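Local coordinates for putative hemin transport system, substrate-binding protein (Burkholderia cenocepacia J2315, PDB 5GIZ) that binds heme in the periplasm and probably hands it to an inner-membrane transporter for bacterial heme uptake, at residues A[41-44]-A[45-48]; A[100-103]-A[104-107]; A[186-189]-A[190-194]; A[261-264]-A[265-269]. All coordinates share one frame; numbering follows the deposited sequence.

Interaction 1: residues A[41-44]-A[45-48]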
ATOM      1  N   TYR A  41       5.823  -8.259   4.469  1.00 11.95           N
ATOM      2  CA  TYR A  41       5.958  -9.066   3.260  1.00 12.11           C
ATOM      3  C   TYR A  41       7.306  -8.830   2.599  1.00 12.12           C
ATOM      4  O   TYR A  41       7.740  -7.706   2.475  1.00 11.50           O
ATOM      5  CB  TYR A  41       4.830  -8.707   2.252  1.00 12.48           C
ATOM      6  CG  TYR A  41       4.710  -9.758   1.200  1.00 12.88           C
ATOM      7  CD1 TYR A  41       5.448  -9.685   0.027  1.00 13.01           C
ATOM      8  CD2 TYR A  41       3.913 -10.856   1.380  1.00 14.03           C
ATOM      9  CE1 TYR A  41       5.399 -10.668  -0.947  1.00 14.29           C
ATOM     10  CE2 TYR A  41       3.873 -11.861   0.431  1.00 14.62           C
ATOM     11  CZ  TYR A  41       4.645 -11.771  -0.703  1.00 15.39           C
ATOM     12  OH  TYR A  41       4.605 -12.743  -1.680  1.00 17.52           O
ATOM     13  N   PRO A  42       7.983  -9.870   2.086  1.00 11.94           N
ATOM     14  CA  PRO A  42       7.669 -11.290   2.195  1.00 12.78           C
ATOM     15  C   PRO A  42       8.049 -11.827   3.578  1.00 12.49           C
ATOM     16  O   PRO A  42       8.203 -11.055   4.536  1.00 11.83           O
ATOM     17  CB  PRO A  42       8.522 -11.883   1.092  1.00 12.49           C
ATOM     18  CG  PRO A  42       9.747 -10.986   1.044  1.00 12.64           C
ATOM     19  CD  PRO A  42       9.302  -9.621   1.449  1.00 12.48           C
ATOM     20  N   ASP A  43       8.183 -13.138   3.729  1.00 14.58           N
ATOM     21  CA  ASP A  43       8.499 -13.692   5.083  1.00 15.51           C
ATOM     22  C   ASP A  43       9.797 -13.131   5.679  1.00 15.06           C
ATOM     23  O   ASP A  43       9.887 -12.878   6.868  1.00 15.20           O
ATOM     24  CB  ASP A  43       8.634 -15.207   5.041  1.00 17.49           C
ATOM     25  CG  ASP A  43       7.313 -15.916   4.868  1.00 20.24           C
ATOM     26  OD1 ASP A  43       6.239 -15.303   5.090  1.00 22.03           O
ATOM     27  OD2 ASP A  43       7.336 -17.129   4.496  1.00 24.65           O
ATOM     28  N   ALA A  44      10.769 -12.810   4.820  1.00 15.92           N
ATOM     29  CA  ALA A  44      12.013 -12.207   5.286  1.00 15.38           C
ATOM     30  C   ALA A  44      11.821 -10.839   5.939  1.00 16.76           C
ATOM     31  O   ALA A  44      12.607 -10.431   6.809  1.00 16.91           O
ATOM     32  CB  ALA A  44      12.999 -12.057   4.107  1.00 15.74           C
ATOM     33  N   ALA A  45      10.797 -10.096   5.505  1.00 15.63           N
ATOM     34  CA  ALA A  45      10.509  -8.790   6.088  1.00 16.48           C
ATOM     35  C   ALA A  45       9.865  -8.947   7.445  1.00 17.49           C
ATOM     36  O   ALA A  45      10.172  -8.226   8.418  1.00 15.95           O
ATOM     37  CB  ALA A  45       9.570  -7.972   5.156  1.00 16.75           C
ATOM     38  N   LYS A  46       8.897  -9.860   7.491  1.00 17.38           N
ATOM     39  CA  LYS A  46       8.178 -10.136   8.712  1.00 20.09           C
ATOM     40  C   LYS A  46       9.107 -10.507   9.883  1.00 19.02           C
ATOM     41  O   LYS A  46       8.884 -10.010  10.995  1.00 20.42           O
ATOM     42  CB  LYS A  46       7.093 -11.211   8.472  1.00 22.89           C
ATOM     43  CG  LYS A  46       6.170 -11.373   9.667  1.00 27.35           C
ATOM     44  CD  LYS A  46       5.071 -12.409   9.425  1.00 31.31           C
ATOM     45  CE  LYS A  46       4.082 -11.982   8.349  1.00 35.14           C
ATOM     46  NZ  LYS A  46       4.301 -12.753   7.093  1.00 37.18           N
ATOM     47  N   ARG A  47      10.167 -11.273   9.584  1.00 18.75           N
ATOM     48  CA  ARG A  47      11.283 -11.632  10.478  1.00 20.71           C
ATOM     49  C   ARG A  47      12.157 -10.483  11.051  1.00 19.40           C
ATOM     50  O   ARG A  47      12.830 -10.665  12.050  1.00 18.22           O
ATOM     51  CB  ARG A  47      12.315 -12.512   9.716  1.00 24.42           C
ATOM     52  CG  ARG A  47      11.860 -13.945   9.487  1.00 27.53           C
ATOM     53  CD  ARG A  47      13.043 -14.876   9.285  1.00 30.46           C
ATOM     54  NE  ARG A  47      13.725 -14.757   8.003  1.00 32.07           N
ATOM     55  CZ  ARG A  47      13.297 -15.275   6.844  1.00 31.26           C
ATOM     56  NH1 ARG A  47      12.149 -15.929   6.753  1.00 35.18           N
ATOM     57  NH2 ARG A  47      14.030 -15.115   5.757  1.00 35.46           N
ATOM     58  N   LEU A  48      12.262  -9.367  10.361  1.00 16.67           N
ATOM     59  CA  LEU A  48      13.170  -8.290  10.775  1.00 15.15           C
ATOM     60  C   LEU A  48      12.670  -7.721  12.100  1.00 13.95           C
ATOM     61  O   LEU A  48      11.464  -7.462  12.235  1.00 14.99           O
ATOM     62  CB  LEU A  48      13.116  -7.168   9.759  1.00 14.02           C
ATOM     63  CG  LEU A  48      13.662  -7.480   8.381  1.00 13.70           C
ATOM     64  CD1 LEU A  48      13.329  -6.286   7.482  1.00 14.84           C
ATOM     65  CD2 LEU A  48      15.159  -7.774   8.403  1.00 14.39           C
TER
HETATM   66  O   HOH W   1       5.004 -12.831   4.313  1.00 31.43           O

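Interaction 2: residues A[100-103]-A[104-107]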
ATOM      1  N   ASP A 100       0.917   6.162  -7.984  1.00 14.63           N
ATOM      2  CA  ASP A 100       0.827   5.762  -9.348  1.00 14.49           C
ATOM      3  C   ASP A 100       1.968   4.814  -9.722  1.00 13.74           C
ATOM      4  O   ASP A 100       2.915   4.561  -8.947  1.00 13.63           O
ATOM      5  CB  ASP A 100       0.683   7.002 -10.287  1.00 15.36           C
ATOM      6  CG  ASP A 100       1.914   7.892 -10.399  1.00 15.77           C
ATOM      7  OD1 ASP A 100       3.032   7.503 -10.022  1.00 16.33           O
ATOM      8  OD2 ASP A 100       1.698   9.041 -10.870  1.00 17.39           O
ATOM      9  N   VAL A 101       1.847   4.220 -10.899  1.00 14.53           N
ATOM     10  CA  VAL A 101       2.801   3.243 -11.332  1.00 15.21           C
ATOM     11  C   VAL A 101       4.177   3.880 -11.491  1.00 14.75           C
ATOM     12  O   VAL A 101       5.180   3.273 -11.101  1.00 14.00           O
ATOM     13  CB  VAL A 101       2.401   2.436 -12.601  1.00 17.04           C
ATOM     14  CG1 VAL A 101       2.252   3.353 -13.757  1.00 18.07           C
ATOM     15  CG2 VAL A 101       3.408   1.315 -12.900  1.00 17.86           C
ATOM     16  N   GLU A 102       4.259   5.127 -11.959  1.00 14.44           N
ATOM     17  CA  GLU A 102       5.602   5.709 -12.079  1.00 15.03           C
ATOM     18  C   GLU A 102       6.293   5.834 -10.741  1.00 14.61           C
ATOM     19  O   GLU A 102       7.531   5.687 -10.644  1.00 14.47           O
ATOM     20  CB  GLU A 102       5.553   7.073 -12.752  1.00 15.70           C
ATOM     21  CG  GLU A 102       6.938   7.542 -13.165  1.00 16.70           C
ATOM     22  CD  GLU A 102       7.448   6.603 -14.246  1.00 17.06           C
ATOM     23  OE1 GLU A 102       6.865   6.586 -15.348  1.00 18.85           O
ATOM     24  OE2 GLU A 102       8.353   5.839 -13.906  1.00 18.40           O
ATOM     25  N   SER A 103       5.537   6.157  -9.703  1.00 15.04           N
ATOM     26  CA  SER A 103       6.078   6.293  -8.375  1.00 16.26           C
ATOM     27  C   SER A 103       6.668   4.921  -7.888  1.00 15.35           C
ATOM     28  O   SER A 103       7.689   4.901  -7.206  1.00 16.17           O
ATOM     29  CB  SER A 103       4.939   6.780  -7.452  1.00 18.55           C
ATOM     30  OG  SER A 103       5.429   6.929  -6.152  1.00 20.96           O
ATOM     31  N   VAL A 104       6.080   3.798  -8.300  1.00 13.89           N
ATOM     32  CA  VAL A 104       6.591   2.501  -7.902  1.00 13.21           C
ATOM     33  C   VAL A 104       7.892   2.265  -8.658  1.00 13.03           C
ATOM     34  O   VAL A 104       8.861   1.757  -8.097  1.00 12.51           O
ATOM     35  CB  VAL A 104       5.640   1.345  -8.240  1.00 12.92           C
ATOM     36  CG1 VAL A 104       6.228  -0.004  -7.880  1.00 12.93           C
ATOM     37  CG2 VAL A 104       4.290   1.596  -7.617  1.00 13.14           C
ATOM     38  N   ARG A 105       7.876   2.600  -9.959  1.00 13.19           N
ATOM     39  CA  ARG A 105       9.092   2.437 -10.767  0.70 13.73           C
ATOM     40  C   ARG A 105      10.254   3.242 -10.178  1.00 13.88           C
ATOM     41  O   ARG A 105      11.422   2.767 -10.170  1.00 13.94           O
ATOM     42  CB  ARG A 105       8.833   2.861 -12.203  0.70 14.21           C
ATOM     43  CG  ARG A 105       7.769   1.980 -12.821  0.70 14.10           C
ATOM     44  CD  ARG A 105       7.412   2.448 -14.174  0.70 14.27           C
ATOM     45  NE  ARG A 105       8.370   1.944 -15.131  0.70 14.41           N
ATOM     46  CZ  ARG A 105       9.131   2.665 -15.944  0.70 14.41           C
ATOM     47  NH1 ARG A 105       9.184   4.023 -15.872  0.70 14.94           N
ATOM     48  NH2 ARG A 105       9.895   1.996 -16.845  0.70 14.20           N
ATOM     49  N   ALA A 106       9.971   4.418  -9.607  1.00 14.05           N
ATOM     50  CA  ALA A 106      10.996   5.225  -8.959  1.00 14.77           C
ATOM     51  C   ALA A 106      11.493   4.593  -7.659  1.00 14.14           C
ATOM     52  O   ALA A 106      12.643   4.730  -7.306  1.00 14.25           O
ATOM     53  CB  ALA A 106      10.479   6.642  -8.702  1.00 14.79           C
ATOM     54  N   LYS A 107      10.636   3.875  -6.955  1.00 13.84           N
ATOM     55  CA  LYS A 107      11.062   3.127  -5.783  1.00 13.95           C
ATOM     56  C   LYS A 107      12.031   2.010  -6.233  1.00 13.40           C
ATOM     57  O   LYS A 107      13.038   1.748  -5.620  1.00 13.27           O
ATOM     58  CB  LYS A 107       9.871   2.519  -5.031  1.00 14.55           C
ATOM     59  CG  LYS A 107       8.966   3.516  -4.329  1.00 15.50           C
ATOM     60  CD  LYS A 107       7.770   2.860  -3.653  1.00 15.41           C
ATOM     61  CE  LYS A 107       6.626   3.843  -3.379  1.00 15.71           C
ATOM     62  NZ  LYS A 107       5.515   3.197  -2.604  1.00 15.15           N
TER

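Interaction 3: residues A[186-189]-A[190-194]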
ATOM      1  N   GLN A 186     -16.318  11.373  -4.129  1.00 18.03           N
ATOM      2  CA  GLN A 186     -15.753  12.442  -4.939  1.00 18.84           C
ATOM      3  C   GLN A 186     -15.875  13.752  -4.213  1.00 20.81           C
ATOM      4  O   GLN A 186     -16.788  13.919  -3.411  1.00 22.87           O
ATOM      5  CB  GLN A 186     -16.488  12.527  -6.269  1.00 19.93           C
ATOM      6  CG  GLN A 186     -16.310  11.298  -7.144  1.00 19.41           C
ATOM      7  CD  GLN A 186     -14.874  11.137  -7.652  1.00 20.06           C
ATOM      8  OE1 GLN A 186     -14.162  12.130  -7.860  1.00 20.78           O
ATOM      9  NE2 GLN A 186     -14.451   9.879  -7.880  1.00 19.32           N
ATOM     10  N   GLY A 187     -14.957  14.661  -4.502  1.00 20.86           N
ATOM     11  CA  GLY A 187     -15.074  16.044  -4.017  1.00 22.12           C
ATOM     12  C   GLY A 187     -14.220  16.424  -2.821  1.00 22.76           C
ATOM     13  O   GLY A 187     -14.297  17.549  -2.332  1.00 22.38           O
ATOM     14  N   PHE A 188     -13.386  15.511  -2.337  1.00 20.66           N
ATOM     15  CA  PHE A 188     -12.448  15.818  -1.289  1.00 20.93           C
ATOM     16  C   PHE A 188     -11.225  14.922  -1.439  1.00 20.11           C
ATOM     17  O   PHE A 188     -11.294  13.852  -2.070  1.00 18.91           O
ATOM     18  CB  PHE A 188     -13.068  15.603   0.098  1.00 21.15           C
ATOM     19  CG  PHE A 188     -13.458  14.173   0.379  1.00 21.09           C
ATOM     20  CD1 PHE A 188     -14.672  13.699  -0.044  1.00 21.93           C
ATOM     21  CD2 PHE A 188     -12.624  13.340   1.075  1.00 20.56           C
ATOM     22  CE1 PHE A 188     -15.047  12.371   0.203  1.00 21.56           C
ATOM     23  CE2 PHE A 188     -12.974  12.029   1.324  1.00 20.70           C
ATOM     24  CZ  PHE A 188     -14.184  11.535   0.893  1.00 20.41           C
ATOM     25  N   ASP A 189     -10.130  15.340  -0.816  1.00 20.10           N
ATOM     26  CA  ASP A 189      -8.888  14.574  -0.772  1.00 20.45           C
ATOM     27  C   ASP A 189      -8.723  13.871   0.564  1.00 20.12           C
ATOM     28  O   ASP A 189      -9.245  14.328   1.588  1.00 20.20           O
ATOM     29  CB  ASP A 189      -7.693  15.487  -0.993  1.00 22.02           C
ATOM     30  CG  ASP A 189      -7.707  16.101  -2.368  1.00 22.72           C
ATOM     31  OD1 ASP A 189      -8.370  15.538  -3.276  1.00 23.09           O
ATOM     32  OD2 ASP A 189      -7.095  17.174  -2.538  1.00 24.92           O
ATOM     33  N   HIS A 190      -7.936  12.792   0.534  1.00 19.58           N
ATOM     34  CA  HIS A 190      -7.534  12.046   1.703  1.00 20.18           C
ATOM     35  C   HIS A 190      -8.707  11.352   2.313  1.00 19.97           C
ATOM     36  O   HIS A 190      -9.643  10.978   1.585  1.00 17.94           O
ATOM     37  CB  HIS A 190      -6.722  12.921   2.665  1.00 22.35           C
ATOM     38  CG  HIS A 190      -5.674  13.710   1.943  1.00 25.55           C
ATOM     39  ND1 HIS A 190      -4.742  13.101   1.126  1.00 27.99           N
ATOM     40  CD2 HIS A 190      -5.470  15.039   1.829  1.00 28.27           C
ATOM     41  CE1 HIS A 190      -3.990  14.029   0.562  1.00 28.88           C
ATOM     42  NE2 HIS A 190      -4.403  15.212   0.982  1.00 29.63           N
ATOM     43  N   TYR A 191      -8.624  11.052   3.596  1.00 21.33           N
ATOM     44  CA  TYR A 191      -9.667  10.288   4.274  1.00 22.25           C
ATOM     45  C   TYR A 191     -10.609  11.228   4.996  1.00 23.71           C
ATOM     46  O   TYR A 191     -10.171  12.252   5.532  1.00 24.44           O
ATOM     47  CB  TYR A 191      -9.013   9.272   5.224  1.00 23.48           C
ATOM     48  CG  TYR A 191      -8.421   8.069   4.505  1.00 25.53           C
ATOM     49  CD1 TYR A 191      -9.239   7.013   4.162  1.00 26.23           C
ATOM     50  CD2 TYR A 191      -7.061   7.980   4.187  1.00 29.27           C
ATOM     51  CE1 TYR A 191      -8.743   5.908   3.524  1.00 28.34           C
ATOM     52  CE2 TYR A 191      -6.557   6.869   3.528  1.00 30.47           C
ATOM     53  CZ  TYR A 191      -7.424   5.841   3.196  1.00 31.45           C
ATOM     54  OH  TYR A 191      -7.019   4.680   2.560  1.00 38.91           O
ATOM     55  N   LYS A 192     -11.899  10.912   5.045  1.00 22.49           N
ATOM     56  CA  LYS A 192     -12.846  11.684   5.834  1.00 25.03           C
ATOM     57  C   LYS A 192     -13.908  10.742   6.419  1.00 22.93           C
ATOM     58  O   LYS A 192     -14.224   9.712   5.785  1.00 21.19           O
ATOM     59  CB  LYS A 192     -13.433  12.812   4.956  1.00 30.72           C
ATOM     60  CG  LYS A 192     -14.945  12.964   4.942  1.00 35.65           C
ATOM     61  CD  LYS A 192     -15.486  13.591   3.654  1.00 40.26           C
ATOM     62  CE  LYS A 192     -14.899  14.944   3.320  1.00 42.71           C
ATOM     63  NZ  LYS A 192     -15.334  15.965   4.305  1.00 46.65           N
ATOM     64  N   PRO A 193     -14.422  11.045   7.635  1.00 23.44           N
ATOM     65  CA  PRO A 193     -15.557  10.289   8.180  1.00 23.91           C
ATOM     66  C   PRO A 193     -16.765  10.378   7.276  1.00 23.00           C
ATOM     67  O   PRO A 193     -17.127  11.478   6.815  1.00 23.41           O
ATOM     68  CB  PRO A 193     -15.823  10.965   9.526  1.00 24.77           C
ATOM     69  CG  PRO A 193     -14.481  11.467   9.937  1.00 24.95           C
ATOM     70  CD  PRO A 193     -13.834  11.945   8.660  1.00 24.42           C
ATOM     71  N   LEU A 194     -17.374   9.229   7.019  1.00 22.36           N
ATOM     72  CA  LEU A 194     -18.490   9.110   6.115  1.00 22.37           C
ATOM     73  C   LEU A 194     -19.796   9.427   6.801  1.00 24.84           C
ATOM     74  O   LEU A 194     -20.155   8.770   7.755  1.00 24.45           O
ATOM     75  CB  LEU A 194     -18.550   7.673   5.578  1.00 21.61           C
ATOM     76  CG  LEU A 194     -19.639   7.330   4.573  1.00 20.45           C
ATOM     77  CD1 LEU A 194     -19.462   8.025   3.226  1.00 20.43           C
ATOM     78  CD2 LEU A 194     -19.703   5.797   4.450  1.00 21.07           C
TER
HETATM   79  O   HOH W   2     -10.010  14.770   4.228  1.00 31.58           O

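Interaction 4: residues A[261-264]-A[265-269]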
ATOM      1  N   THR A 261      -5.689  -8.538  -9.185  1.00 10.82           N
ATOM      2  CA  THR A 261      -6.467  -9.174  -8.166  1.00 10.68           C
ATOM      3  C   THR A 261      -7.664  -8.368  -7.778  1.00 10.60           C
ATOM      4  O   THR A 261      -8.801  -8.909  -7.680  1.00 11.22           O
ATOM      5  CB  THR A 261      -5.614  -9.435  -6.910  1.00 10.54           C
ATOM      6  OG1 THR A 261      -4.491 -10.279  -7.279  1.00 11.30           O
ATOM      7  CG2 THR A 261      -6.388 -10.147  -5.794  1.00 10.54           C
ATOM      8  N   LEU A 262      -7.474  -7.058  -7.608  1.00  9.70           N
ATOM      9  CA  LEU A 262      -8.632  -6.209  -7.357  1.00  9.91           C
ATOM     10  C   LEU A 262      -9.672  -6.271  -8.511  1.00  9.92           C
ATOM     11  O   LEU A 262     -10.860  -6.377  -8.297  1.00  9.36           O
ATOM     12  CB  LEU A 262      -8.173  -4.778  -7.164  1.00 10.24           C
ATOM     13  CG  LEU A 262      -9.321  -3.799  -6.857  1.00 10.44           C
ATOM     14  CD1 LEU A 262     -10.123  -4.255  -5.655  1.00 10.67           C
ATOM     15  CD2 LEU A 262      -8.758  -2.405  -6.650  1.00 10.71           C
ATOM     16  N   HIS A 263      -9.185  -6.216  -9.741  1.00 10.18           N
ATOM     17  CA  HIS A 263     -10.071  -6.280 -10.903  1.00 10.48           C
ATOM     18  C   HIS A 263     -10.819  -7.650 -10.935  1.00 10.19           C
ATOM     19  O   HIS A 263     -12.016  -7.687 -11.171  1.00  9.98           O
ATOM     20  CB  HIS A 263      -9.257  -6.111 -12.195  1.00 11.53           C
ATOM     21  CG  HIS A 263     -10.035  -6.304 -13.442  1.00 12.32           C
ATOM     22  ND1 HIS A 263     -10.004  -7.497 -14.121  1.00 13.35           N
ATOM     23  CD2 HIS A 263     -10.822  -5.469 -14.160  1.00 13.20           C
ATOM     24  CE1 HIS A 263     -10.773  -7.403 -15.195  1.00 13.66           C
ATOM     25  NE2 HIS A 263     -11.227  -6.167 -15.278  1.00 13.53           N
ATOM     26  N   ARG A 264     -10.133  -8.743 -10.610  1.00 10.23           N
ATOM     27  CA  ARG A 264     -10.787 -10.050 -10.578  1.00 10.42           C
ATOM     28  C   ARG A 264     -11.873 -10.033  -9.523  1.00 10.06           C
ATOM     29  O   ARG A 264     -12.988 -10.482  -9.763  1.00  9.67           O
ATOM     30  CB  ARG A 264      -9.808 -11.193 -10.209  1.00 10.93           C
ATOM     31  CG  ARG A 264     -10.407 -12.572 -10.077  1.00 12.14           C
ATOM     32  CD  ARG A 264      -9.524 -13.631  -9.390  1.00 13.26           C
ATOM     33  NE  ARG A 264      -8.391 -13.949 -10.232  1.00 13.91           N
ATOM     34  CZ  ARG A 264      -7.144 -13.626  -9.973  1.00 15.06           C
ATOM     35  NH1 ARG A 264      -6.810 -13.040  -8.855  1.00 15.20           N
ATOM     36  NH2 ARG A 264      -6.182 -13.956 -10.840  1.00 16.03           N
ATOM     37  N   ARG A 265     -11.534  -9.550  -8.341  1.00 10.02           N
ATOM     38  CA  ARG A 265     -12.489  -9.552  -7.236  1.00 10.46           C
ATOM     39  C   ARG A 265     -13.719  -8.682  -7.455  1.00 10.43           C
ATOM     40  O   ARG A 265     -14.880  -9.053  -7.170  1.00 10.50           O
ATOM     41  CB  ARG A 265     -11.836  -9.259  -5.878  1.00 10.84           C
ATOM     42  CG  ARG A 265     -10.761 -10.303  -5.510  1.00 11.56           C
ATOM     43  CD  ARG A 265     -10.279 -10.158  -4.070  1.00 12.14           C
ATOM     44  NE  ARG A 265      -9.275 -11.165  -3.865  1.00 12.95           N
ATOM     45  CZ  ARG A 265      -8.849 -11.606  -2.691  1.00 13.82           C
ATOM     46  NH1 ARG A 265      -9.318 -11.126  -1.542  1.00 14.99           N
ATOM     47  NH2 ARG A 265      -7.989 -12.558  -2.685  1.00 13.49           N
ATOM     48  N   LEU A 266     -13.483  -7.542  -8.069  1.00 10.09           N
ATOM     49  CA  LEU A 266     -14.605  -6.650  -8.368  1.00 10.06           C
ATOM     50  C   LEU A 266     -15.458  -7.306  -9.468  1.00 10.09           C
ATOM     51  O   LEU A 266     -16.701  -7.221  -9.423  1.00 10.43           O
ATOM     52  CB  LEU A 266     -14.098  -5.309  -8.873  1.00 10.46           C
ATOM     53  CG  LEU A 266     -13.415  -4.406  -7.860  1.00 10.56           C
ATOM     54  CD1 LEU A 266     -12.976  -3.135  -8.530  1.00 10.94           C
ATOM     55  CD2 LEU A 266     -14.333  -3.990  -6.727  1.00 11.03           C
ATOM     56  N   SER A 267     -14.804  -7.944 -10.431  1.00 10.04           N
ATOM     57  CA  SER A 267     -15.481  -8.604 -11.539  1.00 10.24           C
ATOM     58  C   SER A 267     -16.349  -9.775 -11.065  1.00  9.93           C
ATOM     59  O   SER A 267     -17.504  -9.973 -11.527  1.00 10.49           O
ATOM     60  CB  SER A 267     -14.506  -9.063 -12.609  1.00 10.57           C
ATOM     61  OG  SER A 267     -13.865  -7.926 -13.159  1.00 10.82           O
ATOM     62  N   ASP A 268     -15.809 -10.576 -10.135  1.00  9.89           N
ATOM     63  CA  ASP A 268     -16.583 -11.655  -9.551  1.00 10.13           C
ATOM     64  C   ASP A 268     -17.766 -11.062  -8.797  1.00  9.98           C
ATOM     65  O   ASP A 268     -18.917 -11.558  -8.883  1.00 10.62           O
ATOM     66  CB  ASP A 268     -15.694 -12.446  -8.571  1.00 10.26           C
ATOM     67  CG  ASP A 268     -14.728 -13.449  -9.238  1.00 10.73           C
ATOM     68  OD1 ASP A 268     -14.762 -13.662 -10.461  1.00 11.54           O
ATOM     69  OD2 ASP A 268     -13.939 -14.042  -8.463  1.00 10.67           O
ATOM     70  N   ALA A 269     -17.506 -10.003  -8.019  1.00  9.90           N
ATOM     71  CA  ALA A 269     -18.542  -9.417  -7.210  1.00  9.74           C
ATOM     72  C   ALA A 269     -19.706  -8.868  -8.038  1.00  9.92           C
ATOM     73  O   ALA A 269     -20.845  -8.921  -7.572  1.00 10.86           O
ATOM     74  CB  ALA A 269     -18.015  -8.314  -6.339  1.00  9.66           C
TER

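Interaction 1: residues A[41-44]-A[45-48]
A short surface helix, 43-46, begins right after a cis proline, and the contact is its first turn: Pro42, at the N-cap position, meets Ala45 and Lys46 through its carbonyl. Pro42 O takes two backbone donors. Lys46 N reaches it at 3.3 Å, nearly in line with the carbonyl bond, whereas Ala45 N, at 2.9 Å, comes in well above the carbonyl plane. Arg47 N repeats the helical pattern on Asp43 O. Beneath this turn the methyl CB of Ala45 lies against Tyr41 O at 3.3 Å and faces Pro42 CD of the ring at 4.1 Å.

On the outer side Asp43 and Lys46 run side by side in the same direction. The lysine chain starts with CG anti to its own backbone N (chi1 -171°) and bends in its last two torsions, which turns NZ back to the aspartate. The salt bridge Asp43 OD1 to Lys46 NZ is long, 3.8 Å, and a water bridges the two: it donates to Asp43 OD1 and weakly accepts from Lys46 NZ. The guanidinium of Arg47 lays one face over Ala44 CA, and its NH2 comes 3.6 Å from Ala44 CB. Pro42, Ala44 and Ala45 all rest on Phe20 of helix 13-23, while Tyr41 touches Glu17 of that helix and makes a cation-pi contact with Arg254.

Interaction 2: residues A[100-103]-A[104-107]
Glu102 and Arg105, three residues apart in the first turns of helix 101-114, form a salt bridge in the conformer modelled here, Arg105 NH1 donating a hydrogen bond of 2.8 Å to Glu102 OE2; a second conformer of Arg105 makes it less than certain. OE2 uses its syn lone pair and lies near the guanidinium plane, at its edge, while the carboxylate plane is turned 76° from it. Glu102 gets there by a bend at chi2 (66°), which carries the carboxylate forward along the helix until OE2 also sits 3.5 Å from Arg105 CB.

Backbone and capping bonds form the second group. At the N-cap, Asp100 OD1 accepts from Ser103 N at 2.9 Å, nearly along its C-O bond. Arg105 N to Val101 O and Ala106 N to Glu102 O continue the helix, while Val104 N bonds weakly to both Asp100 O and Val101 O.

Van der Waals contacts are the third: the aliphatic part of Lys107 passes Ser103 O, with CG at 3.4 Å, and the apolar Val101 and Val104 touch Phe128 of helix 118-141 and Leu255 of helix 255-269.

Arg105 NH2 has a second acid, Asp129, and Lys107 NZ makes a salt bridge with Glu97 and a hydrogen bond to Phe251 O. Two carboxylates on one guanidinium would offset its charge and, in this conformer, restrain its rotation; the partly positive helix start would probably strengthen the Asp100 cap.

Interaction 3: residues A[186-189]-A[190-194]
A water holds Asp189 O and Tyr191 O together, donating to each at 2.8 Å, and so spans the bend at His190, whose backbone turns with a positive phi of 68°. Next to this bridge the Lys192 chain crosses the ring of Phe188. CD stands over the centre of one face, 3.5 Å from the centroid and almost on the ring normal, in a CH-pi contact; CE follows over the CB side, 3.4 Å from Phe188 CG. Lys192 CB meets the far rim at CE2. The chain bends at chi3 and chi4, and NZ ends 5.0 Å from the Phe188 centroid, at most a weak cation-pi attraction. Phe188 brings its ring under the lysine with CG between the backbone N and the carbonyl carbon (chi1 63°), and its CE2 also lies 3.5 Å from His190 O, which comes in obliquely.

The residues form the run from a loop into strand 191-193, which pairs antiparallel with strand 162-166: Lys192 bonds to Val165 and Leu194 to Ala163 through their backbones, and ahead of the strand Phe188 and His190 bond to Gln168. Tyr191, a heme-binding residue seen in a heme complex of this protein, sends its CB away from 186-189, and its side chain rests on Leu164, Ala166 and Phe154, about 4 Å from the side chain of Ala172, another heme-site residue.

At the bend itself Asp189 CB packs over one face of the His190 imidazole, 3.9 Å from its centroid. The carboxylate of Asp189 turns elsewhere, its OD2 forming a salt bridge with Arg169.

Interaction 4: residues A[261-264]-A[265-269]
Ser267 carries OG beside its own backbone N (chi1 -63°), which turns the hydroxyl to the His263 carbonyl; the ring of His263, swung anti to its N (chi1 174°), then lies beneath that OG. Ser267 OG donates to His263 O at 2.7 Å, coming from above the carbonyl plane; Ser267 N reaches the same oxygen at 2.9 Å from the opposite face. OG also stands over the centre of the imidazole, 3.7 Å from His263 CE1.

One residue back, Leu262 and Leu266 meet at an angle, CD1 of the first 4.0 Å from CG of the second. Arg265 and Thr261 run side by side, Arg265 NE lying 3.6 Å from Thr261 CG2. Arg264 and Asp268 also point the same way, but their charged atoms do not meet. Backbone bonds from residue i+4 to i tie all four pairs.

The contact occupies the last turns of helix 255-269. Leu262 and Leu266 pack on strand 206-210, Arg265 touches Val241 and Leu243 of strand 240-243 with NH1 bonded to Ser242 O, and His263 turns NE2 to Arg142 O, with Pro144 beside it.

In the fold
All four contacts are local and follow one another along the chain without nesting or crossing. Interaction 1 lies after strand 30-35 and sets helix 43-46 against helix 13-23, near the heme site. Interaction 2 opens helix 101-114 just beyond strand 91-94, the last of the four-stranded parallel sheet, and touches helices 118-141 and 255-269. Past helix 118-141, interaction 3 turns the chain into strand 191-193 of the mixed sheet, on the other side of the molecule's centre from interaction 1. Interaction 4 ends helix 255-269 over that sheet; since the same helix meets Val101 and Val104 through Leu255, it links the surroundings of interactions 2 and 4.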